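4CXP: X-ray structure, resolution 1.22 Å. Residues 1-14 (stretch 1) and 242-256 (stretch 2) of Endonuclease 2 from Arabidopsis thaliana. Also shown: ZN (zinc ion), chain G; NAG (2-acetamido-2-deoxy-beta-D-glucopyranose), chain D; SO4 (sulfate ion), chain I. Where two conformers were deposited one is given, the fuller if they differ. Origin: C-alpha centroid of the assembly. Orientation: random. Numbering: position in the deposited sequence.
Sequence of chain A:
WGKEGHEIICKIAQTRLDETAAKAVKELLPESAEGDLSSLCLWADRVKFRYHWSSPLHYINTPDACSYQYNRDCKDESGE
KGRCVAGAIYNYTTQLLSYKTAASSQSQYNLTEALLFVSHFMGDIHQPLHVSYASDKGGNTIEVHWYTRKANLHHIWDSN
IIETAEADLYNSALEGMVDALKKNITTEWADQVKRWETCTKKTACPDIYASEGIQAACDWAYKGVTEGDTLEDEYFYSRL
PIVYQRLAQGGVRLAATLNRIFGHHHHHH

Stretch 1 (1-14) WGKEGHEIICKIAQ
Stretch 2 (242-256) IVYQRLAQGGVRLAA

Two helices, 3-14 and 242-256, meet almost backbone to backbone at G251, whose CA lies 4.3 Å from I9 CA. Their axes approach to 7.4 Å and cross at -44°, with N-to-C directions running the same general way; phi/psi stay near -62/-45. An ideal CB on G251 would clash with I12 CG2, so the missing side chain permits this approach. No hydrogen bond links the helices; instead, CA-H...O contacts join G251 CA to I9 O (3.4 Å) and A13 CA to G251 O (3.5 Å), while A13 CB packs 3.4 Å from G251 O. Apolar side chains fill the flanks. I9 (m, t) sets CG2 3.7 Å from G250 C and CD1 3.9 Å from L247 CD2. L247 (m, t) also places CD1 4.1 Å from I8 CD1 and seats CD2 over the W1 six-membered ring, 3.8 Å from its centroid and 8° off the normal, a CH-pi contact. W1 has chi1 -54° and chi2 98°; R246 CB meets its ring edge, 4.0 Å from CZ2. Farther along, L254 (t, p) brings CD2 3.7 Å from A13 CB and 4.0 Å from C10 SG, and A255 CB reaches A13 O at 3.4 Å. Zinc fixes the N-terminus through W1 N (2.1 Å), W1 O (2.3 Å) and H6 NE2 (2.0 Å), with sulfate O4 at 1.9 Å.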

ATOM      1  N   TRP A   1       3.931   2.691  -2.676  1.00  7.58           N
ATOM      2  CA  TRP A   1       4.927   3.244  -1.722  1.00  7.78           C
ATOM      3  C   TRP A   1       6.317   2.884  -2.195  1.00  8.04           C
ATOM      4  O   TRP A   1       6.498   1.899  -2.915  1.00  8.29           O
ATOM      5  CB  TRP A   1       4.747   2.640  -0.325  1.00  7.47           C
ATOM      6  CG  TRP A   1       3.360   2.749   0.258  1.00  7.56           C
ATOM      7  CD1 TRP A   1       2.419   1.781   0.242  1.00  7.70           C
ATOM      8  CD2 TRP A   1       2.781   3.872   0.938  1.00  6.96           C
ATOM      9  NE1 TRP A   1       1.289   2.215   0.877  1.00  7.88           N
ATOM     10  CE2 TRP A   1       1.483   3.503   1.315  1.00  7.44           C
ATOM     11  CE3 TRP A   1       3.226   5.158   1.254  1.00  7.60           C
ATOM     12  CZ2 TRP A   1       0.637   4.356   2.001  1.00  8.03           C
ATOM     13  CZ3 TRP A   1       2.375   6.006   1.936  1.00  7.84           C
ATOM     14  CH2 TRP A   1       1.098   5.600   2.302  1.00  8.34           C
ATOM     15  N   GLY A   2       7.296   3.631  -1.703  1.00  8.70           N
ATOM     16  CA  GLY A   2       8.686   3.216  -1.781  1.00  9.24           C
ATOM     17  C   GLY A   2       9.031   2.173  -0.741  1.00  9.01           C
ATOM     18  O   GLY A   2       8.171   1.588  -0.069  1.00  9.01           O
ATOM     19  N   LYS A   3      10.326   1.923  -0.593  1.00  9.58           N
ATOM     20  CA  LYS A   3      10.805   0.851   0.224  1.00 10.43           C
ATOM     21  C   LYS A   3      10.319   0.932   1.654  1.00  9.59           C
ATOM     22  O   LYS A   3       9.906  -0.064   2.239  1.00 11.09           O
ATOM     23  CB  LYS A   3      12.341   0.841   0.197  1.00 12.57           C
ATOM     24  CG  LYS A   3      13.010  -0.131   1.137  1.00 16.86           C
ATOM     25  CD  LYS A   3      14.521   0.017   1.067  1.00 22.63           C
ATOM     26  CE  LYS A   3      15.259  -1.028   1.883  0.50 22.95           C
ATOM     27  NZ  LYS A   3      15.463  -0.586   3.286  0.50 29.14           N
ATOM     28  N   GLU A   4      10.393   2.122   2.243  1.00  9.52           N
ATOM     29  CA  GLU A   4      10.089   2.263   3.659  1.00 10.97           C
ATOM     30  C   GLU A   4       8.619   1.944   3.937  1.00  9.41           C
ATOM     31  O   GLU A   4       8.299   1.267   4.916  1.00 11.10           O
ATOM     32  CB  GLU A   4      10.426   3.675   4.151  1.00 12.71           C
ATOM     33  CG  GLU A   4      11.881   4.090   3.944  0.70 13.70           C
ATOM     34  CD  GLU A   4      12.205   4.662   2.560  0.70 15.15           C
ATOM     35  OE1 GLU A   4      11.317   4.758   1.665  1.00 17.56           O
ATOM     36  OE2 GLU A   4      13.381   5.056   2.376  0.70 20.73           O
ATOM     37  N   GLY A   5       7.718   2.448   3.100  1.00  8.96           N
ATOM     38  CA  GLY A   5       6.306   2.197   3.319  1.00  8.84           C
ATOM     39  C   GLY A   5       5.972   0.723   3.262  1.00  8.35           C
ATOM     40  O   GLY A   5       5.230   0.216   4.100  1.00  9.09           O
ATOM     41  N   HIS A   6       6.481   0.018   2.245  1.00  8.21           N
ATOM     42  CA  HIS A   6       6.227  -1.421   2.165  1.00  8.63           C
ATOM     43  C   HIS A   6       6.828  -2.183   3.330  1.00  8.98           C
ATOM     44  O   HIS A   6       6.238  -3.134   3.828  1.00  9.92           O
ATOM     45  CB  HIS A   6       6.712  -2.008   0.839  1.00  8.86           C
ATOM     46  CG  HIS A   6       5.867  -1.578  -0.307  1.00  8.51           C
ATOM     47  ND1 HIS A   6       4.601  -2.080  -0.515  1.00  8.97           N
ATOM     48  CD2 HIS A   6       6.057  -0.635  -1.250  1.00  8.21           C
ATOM     49  CE1 HIS A   6       4.062  -1.452  -1.551  1.00  8.52           C
ATOM     50  NE2 HIS A   6       4.924  -0.571  -2.022  1.00  8.18           N
ATOM     51  N   GLU A   7       8.031  -1.795   3.752  1.00  9.18           N
ATOM     52  CA  GLU A   7       8.650  -2.468   4.888  0.70  9.87           C
ATOM     53  C   GLU A   7       7.792  -2.314   6.139  1.00  9.32           C
ATOM     54  O   GLU A   7       7.593  -3.275   6.873  1.00 10.03           O
ATOM     55  CB  GLU A   7      10.057  -1.942   5.160  0.70 11.10           C
ATOM     56  CG  GLU A   7      11.113  -2.458   4.215  0.70 12.74           C
ATOM     57  CD  GLU A   7      12.484  -1.901   4.538  0.70 17.72           C
ATOM     58  OE1 GLU A   7      12.579  -0.847   5.210  0.70 24.81           O
ATOM     59  OE2 GLU A   7      13.471  -2.503   4.105  0.70 24.92           O
ATOM     60  N   ILE A   8       7.307  -1.106   6.391  1.00  8.83           N
ATOM     61  CA  ILE A   8       6.470  -0.855   7.537  1.00  8.76           C
ATOM     62  C   ILE A   8       5.214  -1.717   7.497  1.00  8.44           C
ATOM     63  O   ILE A   8       4.844  -2.353   8.486  1.00  9.58           O
ATOM     64  CB  ILE A   8       6.125   0.654   7.645  1.00  9.39           C
ATOM     65  CG1 ILE A   8       7.376   1.478   8.006  1.00 10.77           C
ATOM     66  CG2 ILE A   8       4.989   0.897   8.620  1.00 10.37           C
ATOM     67  CD1 ILE A   8       7.243   2.960   7.762  1.00 12.68           C
ATOM     68  N   ILE A   9       4.532  -1.711   6.353  1.00  8.47           N
ATOM     69  CA  ILE A   9       3.308  -2.474   6.208  1.00  8.53           C
ATOM     70  C   ILE A   9       3.559  -3.954   6.460  1.00  9.14           C
ATOM     71  O   ILE A   9       2.810  -4.608   7.180  1.00 10.07           O
ATOM     72  CB  ILE A   9       2.691  -2.197   4.820  1.00  8.56           C
ATOM     73  CG1 ILE A   9       2.100  -0.778   4.820  1.00  8.72           C
ATOM     74  CG2 ILE A   9       1.646  -3.235   4.440  1.00  8.78           C
ATOM     75  CD1 ILE A   9       1.656  -0.291   3.469  1.00 10.20           C
ATOM     76  N   CYS A  10       4.599  -4.490   5.839  1.00  9.30           N
ATOM     77  CA  CYS A  10       4.875  -5.906   5.977  0.50  9.34           C
ATOM     78  C   CYS A  10       5.376  -6.284   7.372  1.00  9.81           C
ATOM     79  O   CYS A  10       5.090  -7.383   7.836  1.00 11.67           O
ATOM     80  CB  CYS A  10       5.828  -6.372   4.881  0.50 10.24           C
ATOM     81  SG  CYS A  10       4.954  -6.563   3.310  0.50 12.24           S
ATOM     82  N   LYS A  11       6.106  -5.398   8.050  1.00 10.07           N
ATOM     83  CA  LYS A  11       6.536  -5.655   9.431  0.50 11.06           C
ATOM     84  C   LYS A  11       5.332  -5.709  10.364  1.00 11.50           C
ATOM     85  O   LYS A  11       5.212  -6.607  11.193  1.00 14.33           O
ATOM     86  CB  LYS A  11       7.534  -4.598   9.897  0.50 11.35           C
ATOM     87  CG  LYS A  11       8.927  -4.783   9.325  0.50 11.83           C
ATOM     88  CD  LYS A  11       9.811  -3.583   9.614  0.50 13.89           C
ATOM     89  CE  LYS A  11      11.244  -3.813   9.179  0.50 16.47           C
ATOM     90  NZ  LYS A  11      11.987  -4.611  10.185  0.50 18.24           N
ATOM     91  N   ILE A  12       4.414  -4.762  10.207  1.00 10.47           N
ATOM     92  CA  ILE A  12       3.187  -4.776  11.001  1.00 10.75           C
ATOM     93  C   ILE A  12       2.423  -6.074  10.705  1.00 10.54           C
ATOM     94  O   ILE A  12       1.974  -6.781  11.610  1.00 13.08           O
ATOM     95  CB  ILE A  12       2.319  -3.536  10.717  1.00 11.13           C
ATOM     96  CG1 ILE A  12       3.007  -2.286  11.261  1.00 12.10           C
ATOM     97  CG2 ILE A  12       0.937  -3.707  11.325  1.00 11.89           C
ATOM     98  CD1 ILE A  12       2.337  -1.001  10.854  1.00 13.64           C
ATOM     99  N   ALA A  13       2.265  -6.388   9.426  1.00  9.56           N
ATOM    100  CA  ALA A  13       1.470  -7.538   9.067  1.00  9.73           C
ATOM    101  C   ALA A  13       2.037  -8.825   9.628  1.00  9.94           C
ATOM    102  O   ALA A  13       1.303  -9.660  10.168  1.00 10.27           O
ATOM    103  CB  ALA A  13       1.344  -7.658   7.565  1.00  9.96           C
ATOM    104  N   GLN A  14       3.347  -9.021   9.509  1.00 11.09           N
ATOM    105  CA  GLN A  14       3.881 -10.331   9.859  1.00 11.37           C
ATOM    106  C   GLN A  14       3.718 -10.599  11.355  1.00 11.45           C
ATOM    107  O   GLN A  14       3.478 -11.725  11.759  1.00 12.57           O
ATOM    108  CB  GLN A  14       5.320 -10.521   9.384  1.00 13.05           C
ATOM    109  CG  GLN A  14       5.807 -11.962   9.555  1.00 13.37           C
ATOM    110  CD  GLN A  14       7.100 -12.267   8.817  1.00 13.86           C
ATOM    111  OE1 GLN A  14       7.842 -11.356   8.437  1.00 14.25           O
ATOM    112  NE2 GLN A  14       7.355 -13.544   8.553  1.00 15.66           N
ATOM    113  N   ILE A 242      -2.332  11.021   8.084  1.00  9.04           N
ATOM    114  CA  ILE A 242      -3.018  10.175   7.105  0.50  8.10           C
ATOM    115  C   ILE A 242      -2.036   9.148   6.537  1.00  7.53           C
ATOM    116  O   ILE A 242      -2.445   8.026   6.276  1.00  7.41           O
ATOM    117  CB  ILE A 242      -3.825  10.974   6.035  0.50  9.23           C
ATOM    118  CG1 ILE A 242      -4.484  10.066   5.001  0.50 10.64           C
ATOM    119  CG2 ILE A 242      -2.951  11.891   5.244  0.50  9.74           C
ATOM    120  CD1 ILE A 242      -5.420   9.036   5.565  0.50 13.39           C
ATOM    121  N   VAL A 243      -0.764   9.499   6.370  1.00  7.56           N
ATOM    122  CA  VAL A 243       0.225   8.502   6.018  1.00  7.44           C
ATOM    123  C   VAL A 243       0.267   7.400   7.089  1.00  7.00           C
ATOM    124  O   VAL A 243       0.233   6.213   6.775  1.00  7.34           O
ATOM    125  CB  VAL A 243       1.594   9.147   5.766  1.00  8.62           C
ATOM    126  CG1 VAL A 243       2.687   8.096   5.642  1.00  9.48           C
ATOM    127  CG2 VAL A 243       1.523  10.010   4.506  1.00 10.10           C
ATOM    128  N   TYR A 244       0.359   7.795   8.357  1.00  6.76           N
ATOM    129  CA  TYR A 244       0.330   6.820   9.444  1.00  7.03           C
ATOM    130  C   TYR A 244      -0.901   5.911   9.358  1.00  6.85           C
ATOM    131  O   TYR A 244      -0.802   4.698   9.496  1.00  7.11           O
ATOM    132  CB  TYR A 244       0.345   7.514  10.787  1.00  6.98           C
ATOM    133  CG  TYR A 244       1.605   8.229  11.219  1.00  7.33           C
ATOM    134  CD1 TYR A 244       2.871   7.904  10.762  1.00  8.10           C
ATOM    135  CD2 TYR A 244       1.507   9.214  12.190  1.00  8.26           C
ATOM    136  CE1 TYR A 244       3.999   8.542  11.263  1.00  9.00           C
ATOM    137  CE2 TYR A 244       2.632   9.847  12.706  1.00  8.96           C
ATOM    138  CZ  TYR A 244       3.869   9.494  12.236  1.00  9.25           C
ATOM    139  OH  TYR A 244       5.014  10.082  12.765  1.00 11.15           O
ATOM    140  N   GLN A 245      -2.063   6.524   9.154  1.00  6.80           N
ATOM    141  CA  GLN A 245      -3.316   5.778   9.060  1.00  6.98           C
ATOM    142  C   GLN A 245      -3.244   4.733   7.949  1.00  6.77           C
ATOM    143  O   GLN A 245      -3.632   3.583   8.150  1.00  6.95           O
ATOM    144  CB  GLN A 245      -4.462   6.743   8.795  1.00  7.33           C
ATOM    145  CG  GLN A 245      -5.844   6.094   8.712  1.00  7.98           C
ATOM    146  CD  GLN A 245      -6.769   6.914   7.858  1.00  9.13           C
ATOM    147  OE1 GLN A 245      -7.121   8.034   8.211  1.00 10.93           O
ATOM    148  NE2 GLN A 245      -7.129   6.375   6.703  1.00  9.01           N
ATOM    149  N   ARG A 246      -2.797   5.141   6.771  1.00  6.50           N
ATOM    150  CA  ARG A 246      -2.778   4.235   5.639  1.00  6.59           C
ATOM    151  C   ARG A 246      -1.767   3.121   5.781  1.00  6.83           C
ATOM    152  O   ARG A 246      -2.028   1.993   5.366  1.00  7.41           O
ATOM    153  CB  ARG A 246      -2.545   5.007   4.338  1.00  6.70           C
ATOM    154  CG  ARG A 246      -3.619   6.024   3.977  1.00  6.88           C
ATOM    155  CD  ARG A 246      -5.026   5.452   3.900  1.00  7.23           C
ATOM    156  NE  ARG A 246      -5.208   4.678   2.680  1.00  7.33           N
ATOM    157  CZ  ARG A 246      -6.327   4.016   2.386  1.00  7.00           C
ATOM    158  NH1 ARG A 246      -7.242   3.803   3.320  1.00  7.61           N
ATOM    159  NH2 ARG A 246      -6.510   3.588   1.151  1.00  7.67           N
ATOM    160  N   LEU A 247      -0.612   3.404   6.392  1.00  6.92           N
ATOM    161  CA  LEU A 247       0.363   2.367   6.671  1.00  7.17           C
ATOM    162  C   LEU A 247      -0.179   1.356   7.683  1.00  7.20           C
ATOM    163  O   LEU A 247      -0.030   0.147   7.521  1.00  8.22           O
ATOM    164  CB  LEU A 247       1.674   2.972   7.159  1.00  7.68           C
ATOM    165  CG  LEU A 247       2.429   3.856   6.169  1.00  8.21           C
ATOM    166  CD1 LEU A 247       3.610   4.529   6.859  1.00  9.54           C
ATOM    167  CD2 LEU A 247       2.886   3.100   4.938  1.00  9.39           C
ATOM    168  N   ALA A 248      -0.810   1.858   8.739  1.00  7.35           N
ATOM    169  CA  ALA A 248      -1.392   0.987   9.756  1.00  7.49           C
ATOM    170  C   ALA A 248      -2.524   0.147   9.158  1.00  7.13           C
ATOM    171  O   ALA A 248      -2.600  -1.050   9.400  1.00  7.54           O
ATOM    172  CB  ALA A 248      -1.875   1.807  10.916  1.00  7.93           C
ATOM    173  N   GLN A 249      -3.407   0.774   8.383  1.00  7.21           N
ATOM    174  CA  GLN A 249      -4.472   0.048   7.718  1.00  7.14           C
ATOM    175  C   GLN A 249      -3.894  -1.037   6.815  1.00  7.50           C
ATOM    176  O   GLN A 249      -4.379  -2.171   6.804  1.00  7.97           O
ATOM    177  CB  GLN A 249      -5.338   0.995   6.898  1.00  7.40           C
ATOM    178  CG  GLN A 249      -6.332   1.784   7.711  1.00  7.50           C
ATOM    179  CD  GLN A 249      -7.095   2.796   6.885  1.00  7.29           C
ATOM    180  OE1 GLN A 249      -6.511   3.525   6.094  1.00  7.76           O
ATOM    181  NE2 GLN A 249      -8.397   2.857   7.065  1.00  8.56           N
ATOM    182  N   GLY A 250      -2.882  -0.691   6.032  1.00  7.59           N
ATOM    183  CA  GLY A 250      -2.291  -1.668   5.145  1.00  7.72           C
ATOM    184  C   GLY A 250      -1.745  -2.877   5.892  1.00  7.59           C
ATOM    185  O   GLY A 250      -1.945  -4.008   5.469  1.00  8.52           O
ATOM    186  N   GLY A 251      -1.018  -2.636   6.977  1.00  7.75           N
ATOM    187  CA  GLY A 251      -0.464  -3.727   7.741  1.00  8.09           C
ATOM    188  C   GLY A 251      -1.524  -4.603   8.384  1.00  7.72           C
ATOM    189  O   GLY A 251      -1.445  -5.829   8.368  1.00  8.47           O
ATOM    190  N   VAL A 252      -2.523  -3.954   8.986  1.00  7.39           N
ATOM    191  CA  VAL A 252      -3.613  -4.660   9.629  1.00  7.92           C
ATOM    192  C   VAL A 252      -4.378  -5.500   8.602  1.00  7.90           C
ATOM    193  O   VAL A 252      -4.723  -6.657   8.868  1.00  8.33           O
ATOM    194  CB  VAL A 252      -4.520  -3.654  10.366  1.00  8.31           C
ATOM    195  CG1 VAL A 252      -5.849  -4.276  10.726  1.00  9.10           C
ATOM    196  CG2 VAL A 252      -3.834  -3.114  11.607  1.00  8.50           C
ATOM    197  N   ARG A 253      -4.659  -4.923   7.439  1.00  7.80           N
ATOM    198  CA  ARG A 253      -5.440  -5.608   6.431  1.00  7.86           C
ATOM    199  C   ARG A 253      -4.649  -6.699   5.732  1.00  7.89           C
ATOM    200  O   ARG A 253      -5.224  -7.730   5.387  1.00  8.79           O
ATOM    201  CB  ARG A 253      -6.022  -4.589   5.457  1.00  8.21           C
ATOM    202  CG  ARG A 253      -7.132  -3.803   6.119  1.00  8.42           C
ATOM    203  CD  ARG A 253      -7.437  -2.526   5.406  1.00  7.93           C
ATOM    204  NE  ARG A 253      -8.684  -1.944   5.879  1.00  7.81           N
ATOM    205  CZ  ARG A 253      -9.126  -0.757   5.504  1.00  7.65           C
ATOM    206  NH1 ARG A 253      -8.345   0.051   4.813  1.00  7.93           N
ATOM    207  NH2 ARG A 253     -10.336  -0.347   5.851  1.00  8.54           N
ATOM    208  N   LEU A 254      -3.352  -6.509   5.521  1.00  7.78           N
ATOM    209  CA  LEU A 254      -2.553  -7.581   4.970  1.00  7.88           C
ATOM    210  C   LEU A 254      -2.590  -8.788   5.899  1.00  8.06           C
ATOM    211  O   LEU A 254      -2.831  -9.919   5.453  1.00  8.63           O
ATOM    212  CB  LEU A 254      -1.129  -7.122   4.701  1.00  8.10           C
ATOM    213  CG  LEU A 254      -0.184  -8.202   4.170  1.00  8.74           C
ATOM    214  CD1 LEU A 254      -0.715  -8.903   2.932  1.00  9.19           C
ATOM    215  CD2 LEU A 254       1.180  -7.586   3.905  1.00  9.66           C
ATOM    216  N   ALA A 255      -2.386  -8.573   7.201  1.00  7.91           N
ATOM    217  CA  ALA A 255      -2.431  -9.694   8.130  1.00  8.73           C
ATOM    218  C   ALA A 255      -3.810 -10.335   8.165  1.00  8.78           C
ATOM    219  O   ALA A 255      -3.923 -11.566   8.181  1.00  9.41           O
ATOM    220  CB  ALA A 255      -2.030  -9.267   9.516  1.00  8.96           C
ATOM    221  N   ALA A 256      -4.876  -9.532   8.220  1.00  8.89           N
ATOM    222  CA  ALA A 256      -6.203 -10.100   8.316  1.00  9.61           C
ATOM    223  C   ALA A 256      -6.534 -10.941   7.088  1.00  9.57           C
ATOM    224  O   ALA A 256      -7.188 -11.982   7.184  1.00 10.20           O
ATOM    225  CB  ALA A 256      -7.229  -9.014   8.509  1.00 10.92           C
TER
HETATM  226 ZN    ZN G 933       4.559   0.830  -3.424  1.00  8.08          ZN
HETATM  227  C1  NAG D   1       0.192   7.827  17.941  1.00 10.96           C
HETATM  228  C2  NAG D   1       0.753   8.764  16.876  1.00 10.33           C
HETATM  229  C3  NAG D   1       1.154  10.086  17.513  1.00 10.68           C
HETATM  230  C4  NAG D   1      -0.021  10.673  18.275  1.00 11.14           C
HETATM  231  C5  NAG D   1      -0.598   9.643  19.238  1.00 13.05           C
HETATM  232  C6  NAG D   1      -1.856  10.120  19.953  1.00 15.46           C
HETATM  233  C7  NAG D   1       1.714   7.403  15.109  1.00  9.15           C
HETATM  234  C8  NAG D   1       2.940   6.824  14.479  1.00  9.35           C
HETATM  235  N2  NAG D   1       1.873   8.164  16.182  1.00  9.30           N
HETATM  236  O3  NAG D   1       1.614  10.974  16.511  1.00 11.62           O
HETATM  237  O4  NAG D   1       0.433  11.814  18.976  1.00 12.70           O
HETATM  238  O5  NAG D   1      -0.934   8.465  18.524  1.00 12.49           O
HETATM  239  O6  NAG D   1      -2.854  10.457  19.016  1.00 18.59           O
HETATM  240  O7  NAG D   1       0.595   7.120  14.657  1.00 10.60           O
HETATM  241  S   SO4 I 961       5.392   1.645  -6.309  0.70  9.28           S
HETATM  242  O1  SO4 I 961       6.884   1.717  -6.555  0.70 10.05           O
HETATM  243  O2  SO4 I 961       4.661   1.090  -7.592  0.70  9.78           O
HETATM  244  O3  SO4 I 961       4.999   3.012  -5.767  0.70  8.49           O
HETATM  245  O4  SO4 I 961       5.162   0.601  -5.264  0.70  6.02           O